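PDB 3D3U: 4-hydroxybutyrate CoA-transferase from Porphyromonas gingivalis, which probably transfers coenzyme A between acyl-CoA thioesters and carboxylates such as acetate and 4-hydroxybutyrate. Local coordinates for residues L195-G200 with P221-R226; K257-H262 with G302-M307; R306-N311 with G350-M355. One frame throughout, in Å; residues are numbered along the deposited sequence.

Contact 1 (L195-G200 with P221-R226); sequences LELRIG and PDAVLR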
ATOM      1  N   LEU A 195     -19.872   4.540 -13.492  1.00 32.62           N
ATOM      2  CA  LEU A 195     -20.313   4.298 -12.104  1.00 31.45           C
ATOM      3  C   LEU A 195     -19.326   4.927 -11.223  1.00 29.72           C
ATOM      4  O   LEU A 195     -19.656   5.783 -10.409  1.00 28.28           O
ATOM      5  CB  LEU A 195     -20.342   2.802 -11.728  1.00 30.94           C
ATOM      6  CG  LEU A 195     -21.619   1.947 -11.875  1.00 31.10           C
ATOM      7  CD1 LEU A 195     -21.869   1.649 -13.351  1.00 33.72           C
ATOM      8  CD2 LEU A 195     -21.625   0.576 -11.040  1.00 31.79           C
ATOM      9  N   GLU A 196     -18.083   4.516 -11.426  1.00 28.49           N
ATOM     10  CA  GLU A 196     -17.044   4.851 -10.481  1.00 28.51           C
ATOM     11  C   GLU A 196     -16.931   6.340 -10.135  1.00 28.27           C
ATOM     12  O   GLU A 196     -16.794   6.728  -8.981  1.00 27.24           O
ATOM     13  CB  GLU A 196     -15.744   4.327 -10.994  1.00 28.39           C
ATOM     14  CG  GLU A 196     -15.679   2.866 -10.662  1.00 27.85           C
ATOM     15  CD  GLU A 196     -14.457   2.200 -11.188  1.00 26.06           C
ATOM     16  OE1 GLU A 196     -13.721   2.888 -11.944  1.00 25.89           O
ATOM     17  OE2 GLU A 196     -14.257   0.995 -10.813  1.00 26.33           O
ATOM     18  N   LEU A 197     -17.021   7.144 -11.183  1.00 28.06           N
ATOM     19  CA  LEU A 197     -17.029   8.568 -11.103  1.00 26.40           C
ATOM     20  C   LEU A 197     -18.127   9.081 -10.211  1.00 24.61           C
ATOM     21  O   LEU A 197     -17.859   9.918  -9.378  1.00 23.87           O
ATOM     22  CB  LEU A 197     -17.158   9.117 -12.520  1.00 27.26           C
ATOM     23  CG  LEU A 197     -15.886   9.902 -12.890  1.00 31.86           C
ATOM     24  CD1 LEU A 197     -14.550   9.419 -12.185  1.00 34.54           C
ATOM     25  CD2 LEU A 197     -15.714   9.973 -14.399  1.00 33.07           C
ATOM     26  N   ARG A 198     -19.364   8.618 -10.375  1.00 23.41           N
ATOM     27  CA  ARG A 198     -20.414   9.093  -9.461  1.00 22.68           C
ATOM     28  C   ARG A 198     -19.993   8.742  -8.044  1.00 21.12           C
ATOM     29  O   ARG A 198     -20.206   9.555  -7.143  1.00 21.74           O
ATOM     30  CB  ARG A 198     -21.815   8.564  -9.791  1.00 22.81           C
ATOM     31  CG  ARG A 198     -22.553   9.432 -10.817  1.00 28.17           C
ATOM     32  CD  ARG A 198     -23.183   8.597 -11.962  1.00 37.75           C
ATOM     33  NE  ARG A 198     -24.458   7.930 -11.572  1.00 46.52           N
ATOM     34  CZ  ARG A 198     -25.074   6.877 -12.182  1.00 45.67           C
ATOM     35  NH1 ARG A 198     -24.537   6.281 -13.264  1.00 46.96           N
ATOM     36  NH2 ARG A 198     -26.225   6.417 -11.664  1.00 39.44           N
ATOM     37  N   ILE A 199     -19.346   7.576  -7.837  1.00 18.49           N
ATOM     38  CA  ILE A 199     -18.913   7.216  -6.479  1.00 16.93           C
ATOM     39  C   ILE A 199     -18.018   8.340  -5.980  1.00 17.14           C
ATOM     40  O   ILE A 199     -18.338   9.005  -4.990  1.00 16.56           O
ATOM     41  CB  ILE A 199     -18.273   5.748  -6.380  1.00 17.18           C
ATOM     42  CG1 ILE A 199     -19.191   4.690  -7.001  1.00 14.61           C
ATOM     43  CG2 ILE A 199     -17.993   5.297  -4.942  1.00 15.13           C
ATOM     44  CD1 ILE A 199     -18.589   3.330  -6.904  1.00 15.02           C
ATOM     45  N   GLY A 200     -16.930   8.569  -6.712  1.00 17.68           N
ATOM     46  CA  GLY A 200     -16.052   9.710  -6.529  1.00 18.66           C
ATOM     47  C   GLY A 200     -16.805  10.957  -6.169  1.00 20.01           C
ATOM     48  O   GLY A 200     -16.471  11.617  -5.223  1.00 20.50           O
ATOM     49  N   PRO A 221     -10.420   5.493  -6.148  1.00 30.88           N
ATOM     50  CA  PRO A 221      -9.423   6.533  -5.855  1.00 29.34           C
ATOM     51  C   PRO A 221      -9.198   7.599  -6.925  1.00 28.20           C
ATOM     52  O   PRO A 221      -9.196   8.820  -6.611  1.00 30.04           O
ATOM     53  CB  PRO A 221      -8.161   5.728  -5.585  1.00 29.55           C
ATOM     54  CG  PRO A 221      -8.696   4.563  -4.839  1.00 31.82           C
ATOM     55  CD  PRO A 221      -9.928   4.154  -5.729  1.00 32.40           C
ATOM     56  N   ASP A 222      -9.024   7.178  -8.166  1.00 24.79           N
ATOM     57  CA  ASP A 222      -8.812   8.131  -9.218  1.00 22.23           C
ATOM     58  C   ASP A 222     -10.080   8.867  -9.457  1.00 21.12           C
ATOM     59  O   ASP A 222     -10.030   9.975  -9.922  1.00 21.37           O
ATOM     60  CB  ASP A 222      -8.385   7.452 -10.504  1.00 22.55           C
ATOM     61  CG  ASP A 222      -7.969   8.428 -11.565  1.00 23.28           C
ATOM     62  OD1 ASP A 222      -6.802   8.887 -11.572  1.00 25.31           O
ATOM     63  OD2 ASP A 222      -8.770   8.809 -12.453  1.00 27.94           O
ATOM     64  N   ALA A 223     -11.223   8.274  -9.148  1.00 20.69           N
ATOM     65  CA  ALA A 223     -12.496   8.990  -9.296  1.00 20.25           C
ATOM     66  C   ALA A 223     -12.531  10.062  -8.255  1.00 19.97           C
ATOM     67  O   ALA A 223     -12.951  11.212  -8.574  1.00 19.58           O
ATOM     68  CB  ALA A 223     -13.708   8.078  -9.141  1.00 20.23           C
ATOM     69  N   VAL A 224     -12.061   9.712  -7.043  1.00 18.88           N
ATOM     70  CA  VAL A 224     -12.262  10.587  -5.905  1.00 18.40           C
ATOM     71  C   VAL A 224     -11.476  11.810  -6.155  1.00 19.07           C
ATOM     72  O   VAL A 224     -11.964  12.908  -5.915  1.00 20.31           O
ATOM     73  CB  VAL A 224     -11.649  10.107  -4.644  1.00 18.39           C
ATOM     74  CG1 VAL A 224     -12.021  11.072  -3.519  1.00 16.70           C
ATOM     75  CG2 VAL A 224     -12.068   8.747  -4.339  1.00 19.20           C
ATOM     76  N   LEU A 225     -10.228  11.631  -6.584  1.00 18.44           N
ATOM     77  CA  LEU A 225      -9.362  12.746  -6.837  1.00 17.66           C
ATOM     78  C   LEU A 225      -9.891  13.568  -8.008  1.00 18.50           C
ATOM     79  O   LEU A 225      -9.777  14.762  -7.974  1.00 17.98           O
ATOM     80  CB  LEU A 225      -8.008  12.212  -7.181  1.00 18.15           C
ATOM     81  CG  LEU A 225      -6.837  12.137  -6.230  1.00 16.54           C
ATOM     82  CD1 LEU A 225      -7.398  12.095  -4.816  1.00 13.33           C
ATOM     83  CD2 LEU A 225      -6.179  10.865  -6.767  1.00 10.62           C
ATOM     84  N   ARG A 226     -10.509  12.942  -9.028  1.00 19.55           N
ATOM     85  CA  ARG A 226     -11.232  13.706 -10.067  1.00 20.11           C
ATOM     86  C   ARG A 226     -12.289  14.593  -9.448  1.00 22.20           C
ATOM     87  O   ARG A 226     -12.309  15.794  -9.722  1.00 24.87           O
ATOM     88  CB  ARG A 226     -11.815  12.861 -11.184  1.00 19.16           C
ATOM     89  CG  ARG A 226     -10.862  12.515 -12.359  1.00 19.28           C
ATOM     90  CD  ARG A 226      -9.949  13.667 -12.899  1.00 23.97           C
ATOM     91  NE  ARG A 226      -8.976  13.045 -13.806  1.00 33.81           N
ATOM     92  CZ  ARG A 226      -7.948  13.616 -14.503  1.00 37.52           C
ATOM     93  NH1 ARG A 226      -7.622  14.916 -14.434  1.00 39.99           N
ATOM     94  NH2 ARG A 226      -7.232  12.829 -15.295  1.00 37.40           N
TER
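Two helices packed over the same face of the mixed sheet, one leading into strand 212-215 and the other leaving it, meet at Gly200, Ala223 and Val224 in a close helix-helix crossing of the alpha/beta fold. The short axes pass 7.5 Å apart at their closest, with a signed crossing angle of -53°, an approach made possible by small residues at the crossing point. Gly200 has no side chain to hold the helices apart, and its CA lies 3.9 Å from Val224 CA, so that backbone rests on backbone. The side chain of Val224 points away from helix 194-204, leaving its CA to face Gly200.

Ala223 is the residue that reaches across. Its methyl group points at the other helix and settles over one turn of it, touching Glu196, Leu197 and Gly200 together. CB lies 3.4 Å from the carbonyl Glu196 O, an oxygen already used inside its own helix as acceptor for Gly200 N. Gly200 CA forms another wall for this methyl, 3.9 Å from Ala223 CB. No hydrogen bond joins the two segments; the junction is held by van der Waals contact.

Arg226 starts toward helix 194-204, but its chain leads off and NH1 forms a salt bridge with Glu229. Leu225, on the side of its helix turned from the crossing, packs on Arg247 and Met248 of helix 243-251. On the flank of helix 194-204, Ile199 rests on Pro358. Leu197, on the exposed side, closes the crossing: its CD1 branch leans over Ala223, 3.4 Å from CB and 3.6 Å from Ala223 CA.

Contact 2 (K257-H262 with G302-M307); sequences KKKTLH and GKNDRM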
ATOM      1  N   LYS A 257      -0.711  22.023   3.366  1.00 24.46           N
ATOM      2  CA  LYS A 257      -0.327  23.240   4.033  1.00 25.58           C
ATOM      3  C   LYS A 257      -0.936  23.216   5.410  1.00 26.54           C
ATOM      4  O   LYS A 257      -0.414  23.885   6.315  1.00 26.98           O
ATOM      5  CB  LYS A 257      -0.824  24.487   3.309  1.00 26.07           C
ATOM      6  CG  LYS A 257      -0.193  24.736   1.916  1.00 27.18           C
ATOM      7  CD  LYS A 257       0.032  26.174   1.627  1.00 23.28           C
ATOM      8  CE  LYS A 257       1.472  26.479   1.699  1.00 25.00           C
ATOM      9  NZ  LYS A 257       1.613  27.646   0.842  1.00 28.08           N
ATOM     10  N   LYS A 258      -2.025  22.426   5.556  1.00 27.05           N
ATOM     11  CA  LYS A 258      -2.843  22.267   6.786  1.00 25.44           C
ATOM     12  C   LYS A 258      -2.489  21.027   7.547  1.00 24.78           C
ATOM     13  O   LYS A 258      -2.740  20.929   8.736  1.00 24.36           O
ATOM     14  CB  LYS A 258      -4.314  22.204   6.406  1.00 26.34           C
ATOM     15  CG  LYS A 258      -4.930  23.606   6.508  1.00 28.29           C
ATOM     16  CD  LYS A 258      -5.697  24.009   5.285  1.00 29.34           C
ATOM     17  CE  LYS A 258      -6.620  25.221   5.583  1.00 33.11           C
ATOM     18  NZ  LYS A 258      -7.875  25.171   4.659  1.00 31.00           N
ATOM     19  N   LYS A 259      -1.866  20.069   6.873  1.00 24.34           N
ATOM     20  CA  LYS A 259      -1.277  18.930   7.578  1.00 23.82           C
ATOM     21  C   LYS A 259      -0.815  19.324   9.015  1.00 23.44           C
ATOM     22  O   LYS A 259      -0.116  20.305   9.183  1.00 24.10           O
ATOM     23  CB  LYS A 259      -0.142  18.353   6.736  1.00 23.20           C
ATOM     24  CG  LYS A 259      -0.617  17.833   5.413  1.00 22.43           C
ATOM     25  CD  LYS A 259       0.320  16.864   4.807  1.00 28.86           C
ATOM     26  CE  LYS A 259       0.881  15.774   5.794  1.00 30.79           C
ATOM     27  NZ  LYS A 259       0.479  14.412   5.472  1.00 30.81           N
ATOM     28  N   THR A 260      -1.221  18.616  10.063  1.00 22.57           N
ATOM     29  CA  THR A 260      -0.551  18.897  11.326  1.00 20.70           C
ATOM     30  C   THR A 260       0.531  17.888  11.602  1.00 21.23           C
ATOM     31  O   THR A 260       1.081  17.906  12.713  1.00 20.32           O
ATOM     32  CB  THR A 260      -1.463  18.842  12.465  1.00 19.78           C
ATOM     33  OG1 THR A 260      -1.956  17.513  12.562  1.00 17.26           O
ATOM     34  CG2 THR A 260      -2.666  19.660  12.186  1.00 21.11           C
ATOM     35  N   LEU A 261       0.829  17.018  10.620  1.00 21.34           N
ATOM     36  CA  LEU A 261       1.905  16.044  10.762  1.00 23.14           C
ATOM     37  C   LEU A 261       2.618  15.939   9.455  1.00 24.81           C
ATOM     38  O   LEU A 261       1.981  15.654   8.435  1.00 26.86           O
ATOM     39  CB  LEU A 261       1.368  14.664  11.129  1.00 23.62           C
ATOM     40  CG  LEU A 261       2.374  13.545  11.395  1.00 24.98           C
ATOM     41  CD1 LEU A 261       3.273  14.167  12.443  1.00 24.21           C
ATOM     42  CD2 LEU A 261       1.754  12.196  11.904  1.00 22.89           C
ATOM     43  N   HIS A 262       3.939  16.138   9.466  1.00 25.66           N
ATOM     44  CA  HIS A 262       4.740  16.277   8.228  1.00 25.43           C
ATOM     45  C   HIS A 262       4.147  17.329   7.268  1.00 25.43           C
ATOM     46  O   HIS A 262       3.758  17.043   6.103  1.00 25.49           O
ATOM     47  CB  HIS A 262       4.922  14.925   7.566  1.00 25.72           C
ATOM     48  CG  HIS A 262       5.473  13.886   8.483  1.00 26.70           C
ATOM     49  ND1 HIS A 262       6.733  13.984   9.046  1.00 30.00           N
ATOM     50  CD2 HIS A 262       4.941  12.725   8.945  1.00 29.05           C
ATOM     51  CE1 HIS A 262       6.941  12.938   9.832  1.00 30.18           C
ATOM     52  NE2 HIS A 262       5.875  12.152   9.782  1.00 28.18           N
ATOM     53  N   GLY A 302      -3.508   8.973  13.674  1.00 18.32           N
ATOM     54  CA  GLY A 302      -4.307   9.843  14.467  1.00 20.16           C
ATOM     55  C   GLY A 302      -3.800  11.284  14.572  1.00 20.77           C
ATOM     56  O   GLY A 302      -4.664  12.185  14.655  1.00 21.18           O
ATOM     57  N   LYS A 303      -2.459  11.494  14.658  1.00 20.15           N
ATOM     58  CA  LYS A 303      -1.887  12.812  14.855  1.00 20.16           C
ATOM     59  C   LYS A 303      -2.267  13.758  13.660  1.00 20.78           C
ATOM     60  O   LYS A 303      -2.198  14.982  13.746  1.00 20.99           O
ATOM     61  CB  LYS A 303      -0.386  12.762  14.974  1.00 19.95           C
ATOM     62  CG  LYS A 303       0.201  11.586  15.652  1.00 22.75           C
ATOM     63  CD  LYS A 303       0.385  11.781  17.135  1.00 25.83           C
ATOM     64  CE  LYS A 303       1.766  11.211  17.602  1.00 29.00           C
ATOM     65  NZ  LYS A 303       2.820  12.281  17.938  1.00 27.52           N
ATOM     66  N   ASN A 304      -2.670  13.210  12.529  1.00 21.18           N
ATOM     67  CA  ASN A 304      -3.085  14.043  11.415  1.00 20.72           C
ATOM     68  C   ASN A 304      -4.542  14.534  11.476  1.00 20.36           C
ATOM     69  O   ASN A 304      -5.472  13.734  11.378  1.00 18.96           O
ATOM     70  CB  ASN A 304      -2.861  13.244  10.166  1.00 20.14           C
ATOM     71  CG  ASN A 304      -1.715  13.724   9.381  1.00 22.61           C
ATOM     72  OD1 ASN A 304      -1.522  14.987   9.080  1.00 24.09           O
ATOM     73  ND2 ASN A 304      -0.963  12.742   8.916  1.00 26.69           N
ATOM     74  N   ASP A 305      -4.770  15.836  11.587  1.00 20.88           N
ATOM     75  CA  ASP A 305      -6.178  16.261  11.670  1.00 22.32           C
ATOM     76  C   ASP A 305      -7.034  16.196  10.432  1.00 23.16           C
ATOM     77  O   ASP A 305      -6.528  16.299   9.243  1.00 23.43           O
ATOM     78  CB  ASP A 305      -6.272  17.631  12.232  1.00 22.88           C
ATOM     79  CG  ASP A 305      -5.758  17.658  13.588  1.00 24.16           C
ATOM     80  OD1 ASP A 305      -5.972  18.594  14.330  1.00 21.90           O
ATOM     81  OD2 ASP A 305      -5.101  16.701  14.002  1.00 32.45           O
ATOM     82  N   ARG A 306      -8.334  16.044  10.671  1.00 22.88           N
ATOM     83  CA  ARG A 306      -9.200  15.997   9.506  1.00 24.22           C
ATOM     84  C   ARG A 306      -8.678  14.838   8.690  1.00 22.63           C
ATOM     85  O   ARG A 306      -8.424  14.975   7.512  1.00 23.71           O
ATOM     86  CB  ARG A 306      -9.100  17.315   8.660  1.00 24.33           C
ATOM     87  CG  ARG A 306      -9.388  18.507   9.487  1.00 27.69           C
ATOM     88  CD  ARG A 306      -8.609  19.763   9.155  1.00 37.95           C
ATOM     89  NE  ARG A 306      -9.125  20.746  10.104  1.00 42.64           N
ATOM     90  CZ  ARG A 306     -10.271  21.461   9.931  1.00 45.91           C
ATOM     91  NH1 ARG A 306     -10.664  22.308  10.890  1.00 48.19           N
ATOM     92  NH2 ARG A 306     -11.008  21.380   8.794  1.00 44.11           N
ATOM     93  N   MET A 307      -8.416  13.712   9.308  1.00 21.61           N
ATOM     94  CA  MET A 307      -7.836  12.671   8.485  1.00 21.34           C
ATOM     95  C   MET A 307      -8.998  11.962   7.915  1.00 21.68           C
ATOM     96  O   MET A 307      -9.824  11.476   8.692  1.00 22.20           O
ATOM     97  CB  MET A 307      -7.059  11.689   9.308  1.00 20.43           C
ATOM     98  CG  MET A 307      -6.737  10.435   8.567  1.00 21.54           C
ATOM     99  SD  MET A 307      -5.260  10.490   7.517  1.00 25.24           S
ATOM    100  CE  MET A 307      -3.929  10.729   8.694  1.00 25.33           C
TER
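Leu261 lies across the side-chain amide of Asn304, the two side chains crossing at about a right angle. Leu261 CB sits over the flat face of the amide, 3.6 Å from Asn304 OD1 and 3.7 Å from both Asn304 CG and ND2. With CG anti to the backbone N (chi1 -176°), the leucine extends beyond the amide, and its CD2 branch meets Lys303 CB at 3.8 Å. Of the Lys303 side chain it is the root, CB and CG, that meets the leucine; the rest bends repeatedly and carries the ammonium group away.

The polar half of the contact belongs to Thr260. Its OG1 stands between the backbone N and the carbonyl carbon (chi1 63°), which directs the hydroxyl at the backbone turn after helix 298-303. There OG1 lies 2.8 Å from Lys303 O and accepts a weak hydrogen bond from Asp305 N at 3.4 Å, with an N-H...O angle of 154°. The methyl of Thr260 goes to the carboxylate instead, with CG2 3.9 Å from Asp305 CG, and these two side chains also cross nearly at right angles. Lys259 passes beside the Asn304 amide, but its NZ is taken by a hydrogen bond to Ile236 O rather than by the asparagine.

The result is a loop-to-loop junction, apolar around Leu261 and polar around Thr260. It joins the loop between helix 243-251 and strand 266-268 to the link from helix 298-303 into strand 307-311, at the end of the sheet where these strands begin. Leu261 also rests on Val300 of helix 298-303, while Lys259 and Asn304 both reach His237 of strand 235-237 and Thr212 of strand 212-215.

Contact 3 (R306-N311 with G350-M355); sequences RMVSIN and GGISIM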
ATOM      1  N   ARG A 306      -8.334  16.044  10.671  1.00 22.88           N
ATOM      2  CA  ARG A 306      -9.200  15.997   9.506  1.00 24.22           C
ATOM      3  C   ARG A 306      -8.678  14.838   8.690  1.00 22.63           C
ATOM      4  O   ARG A 306      -8.424  14.975   7.512  1.00 23.71           O
ATOM      5  CB  ARG A 306      -9.100  17.315   8.660  1.00 24.33           C
ATOM      6  CG  ARG A 306      -9.388  18.507   9.487  1.00 27.69           C
ATOM      7  CD  ARG A 306      -8.609  19.763   9.155  1.00 37.95           C
ATOM      8  NE  ARG A 306      -9.125  20.746  10.104  1.00 42.64           N
ATOM      9  CZ  ARG A 306     -10.271  21.461   9.931  1.00 45.91           C
ATOM     10  NH1 ARG A 306     -10.664  22.308  10.890  1.00 48.19           N
ATOM     11  NH2 ARG A 306     -11.008  21.380   8.794  1.00 44.11           N
ATOM     12  N   MET A 307      -8.416  13.712   9.308  1.00 21.61           N
ATOM     13  CA  MET A 307      -7.836  12.671   8.485  1.00 21.34           C
ATOM     14  C   MET A 307      -8.998  11.962   7.915  1.00 21.68           C
ATOM     15  O   MET A 307      -9.824  11.476   8.692  1.00 22.20           O
ATOM     16  CB  MET A 307      -7.059  11.689   9.308  1.00 20.43           C
ATOM     17  CG  MET A 307      -6.737  10.435   8.567  1.00 21.54           C
ATOM     18  SD  MET A 307      -5.260  10.490   7.517  1.00 25.24           S
ATOM     19  CE  MET A 307      -3.929  10.729   8.694  1.00 25.33           C
ATOM     20  N   VAL A 308      -9.079  11.876   6.585  1.00 21.78           N
ATOM     21  CA  VAL A 308     -10.152  11.062   5.982  1.00 21.51           C
ATOM     22  C   VAL A 308      -9.748   9.858   5.089  1.00 21.95           C
ATOM     23  O   VAL A 308      -9.259  10.066   3.957  1.00 22.84           O
ATOM     24  CB  VAL A 308     -11.314  11.944   5.346  1.00 22.04           C
ATOM     25  CG1 VAL A 308     -10.977  13.431   5.367  1.00 19.27           C
ATOM     26  CG2 VAL A 308     -11.817  11.334   3.944  1.00 18.72           C
ATOM     27  N   SER A 309      -9.987   8.623   5.565  1.00 21.08           N
ATOM     28  CA  SER A 309      -9.465   7.437   4.844  1.00 22.17           C
ATOM     29  C   SER A 309     -10.553   6.965   3.969  1.00 22.53           C
ATOM     30  O   SER A 309     -11.707   6.911   4.426  1.00 21.95           O
ATOM     31  CB  SER A 309      -9.047   6.281   5.778  1.00 21.69           C
ATOM     32  OG  SER A 309      -9.914   6.277   6.884  1.00 22.67           O
ATOM     33  N   ILE A 310     -10.210   6.639   2.712  1.00 23.02           N
ATOM     34  CA  ILE A 310     -11.193   5.997   1.834  1.00 23.27           C
ATOM     35  C   ILE A 310     -10.803   4.637   1.256  1.00 24.34           C
ATOM     36  O   ILE A 310      -9.888   4.569   0.373  1.00 25.43           O
ATOM     37  CB  ILE A 310     -11.534   6.854   0.688  1.00 22.70           C
ATOM     38  CG1 ILE A 310     -11.738   8.282   1.131  1.00 20.55           C
ATOM     39  CG2 ILE A 310     -12.698   6.121  -0.158  1.00 21.76           C
ATOM     40  CD1 ILE A 310     -11.691   9.239  -0.022  1.00 24.32           C
ATOM     41  N   ASN A 311     -11.538   3.604   1.684  1.00 24.31           N
ATOM     42  CA  ASN A 311     -11.209   2.224   1.352  1.00 25.43           C
ATOM     43  C   ASN A 311     -12.362   1.604   0.666  1.00 26.20           C
ATOM     44  O   ASN A 311     -13.473   2.128   0.669  1.00 26.50           O
ATOM     45  CB  ASN A 311     -10.921   1.412   2.592  1.00 24.77           C
ATOM     46  CG  ASN A 311     -10.024   2.151   3.536  1.00 29.16           C
ATOM     47  OD1 ASN A 311      -8.870   2.530   3.170  1.00 21.79           O
ATOM     48  ND2 ASN A 311     -10.584   2.481   4.753  1.00 36.31           N
ATOM     49  N   GLY A 350     -11.670  15.660  13.936  1.00 20.13           N
ATOM     50  CA  GLY A 350     -12.369  15.877  12.667  1.00 19.36           C
ATOM     51  C   GLY A 350     -12.118  14.869  11.530  1.00 18.81           C
ATOM     52  O   GLY A 350     -12.170  15.246  10.351  1.00 18.81           O
ATOM     53  N   GLY A 351     -11.870  13.594  11.850  1.00 17.72           N
ATOM     54  CA  GLY A 351     -11.567  12.587  10.842  1.00 16.66           C
ATOM     55  C   GLY A 351     -12.797  11.792  10.609  1.00 16.32           C
ATOM     56  O   GLY A 351     -13.668  11.818  11.390  1.00 17.20           O
ATOM     57  N   ILE A 352     -12.885  11.091   9.517  1.00 16.62           N
ATOM     58  CA  ILE A 352     -13.973  10.210   9.298  1.00 17.56           C
ATOM     59  C   ILE A 352     -13.437   9.058   8.481  1.00 18.21           C
ATOM     60  O   ILE A 352     -12.298   9.067   8.100  1.00 19.44           O
ATOM     61  CB  ILE A 352     -15.046  10.873   8.475  1.00 18.26           C
ATOM     62  CG1 ILE A 352     -14.457  11.531   7.212  1.00 19.02           C
ATOM     63  CG2 ILE A 352     -16.060  11.657   9.348  1.00 17.12           C
ATOM     64  CD1 ILE A 352     -15.522  11.685   6.099  1.00 21.36           C
ATOM     65  N   SER A 353     -14.229   8.041   8.205  1.00 18.09           N
ATOM     66  CA  SER A 353     -13.725   7.025   7.348  1.00 18.33           C
ATOM     67  C   SER A 353     -14.879   6.653   6.459  1.00 19.11           C
ATOM     68  O   SER A 353     -16.004   6.492   6.933  1.00 19.87           O
ATOM     69  CB  SER A 353     -13.214   5.857   8.160  1.00 17.16           C
ATOM     70  OG  SER A 353     -14.287   5.307   8.928  1.00 20.76           O
ATOM     71  N   ILE A 354     -14.599   6.585   5.166  1.00 20.30           N
ATOM     72  CA  ILE A 354     -15.571   6.192   4.136  1.00 21.76           C
ATOM     73  C   ILE A 354     -15.233   4.830   3.471  1.00 23.04           C
ATOM     74  O   ILE A 354     -14.057   4.623   3.113  1.00 24.24           O
ATOM     75  CB  ILE A 354     -15.583   7.280   3.045  1.00 21.56           C
ATOM     76  CG1 ILE A 354     -15.824   8.691   3.649  1.00 21.10           C
ATOM     77  CG2 ILE A 354     -16.604   6.937   2.019  1.00 20.81           C
ATOM     78  CD1 ILE A 354     -15.285   9.847   2.749  1.00 20.26           C
ATOM     79  N   MET A 355     -16.220   3.922   3.323  1.00 23.37           N
ATOM     80  CA  MET A 355     -16.083   2.716   2.533  1.00 26.21           C
ATOM     81  C   MET A 355     -16.854   3.043   1.256  1.00 24.38           C
ATOM     82  O   MET A 355     -18.030   3.256   1.281  1.00 25.25           O
ATOM     83  CB  MET A 355     -16.634   1.480   3.259  1.00 24.52           C
ATOM     84  CG  MET A 355     -15.844   0.164   3.074  1.00 28.05           C
ATOM     85  SD  MET A 355     -15.271  -0.824   4.684  1.00 38.26           S
ATOM     86  CE  MET A 355     -13.410  -1.253   4.597  1.00 24.58           C
TER
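Val308, Ser309, Ile310 and Asn311 pair in parallel with Ile352, Ser353, Ile354 and Met355, the short strand axes 14° apart. Backbone hydrogen bonds come first. Ile352 N donates to Met307 O at 3.2 Å, tilted 23° from the carbonyl plane, and Ser309 N makes a weak bond to Ile352 O. Straighter bonds follow: Ile354 N to Ser309 O at 3.0 Å (168° at the hydrogen) and Asn311 N to Ile354 O at 3.1 Å. CA-H...O contacts reinforce the pairing, including Ile310 CA to Ile354 O at 3.4 Å.

Apolar contacts gather on one face. Val308 CB meets Ile352 CG1 at 3.7 Å, and Val308 CG2 reaches Ile354 CD1 at 4.0 Å, these two side chains lying side by side and pointing the same way. On the opposite face Ser309 OG lies against Ser353 CB at 3.6 Å.

The strands are the two ends of a beta-alpha-beta crossover whose helix, 338-345, covers the face carrying Ser309, Asn311, Ser353 and Met355. Strand 212-215 flanks the pair beyond 307-311, and strand 388-391 beyond 352-356.

Overall arrangement
From the N terminus, contact 1 closes first: its helices 194-204 and 219-226 enclose strand 212-215. Contact 2 then closes a longer loop, running from the approach to strand 266-268, through strand 287-289, to the link after helix 298-303. Contact 3 opens where contact 2 ends, sharing Arg306 and Met307, and its loop carries helix 338-345. None nests within or crosses another. In space, contacts 1 and 3 touch where Val224 CG1 packs on Ile310 CD1 at 4.0 Å, tying a helix to the sheet beneath. Contacts 1 and 2 stay apart, their nearest atoms about 12 Å away. Together they join helix layer, central strands and strand-entry loops of the mixed sheet.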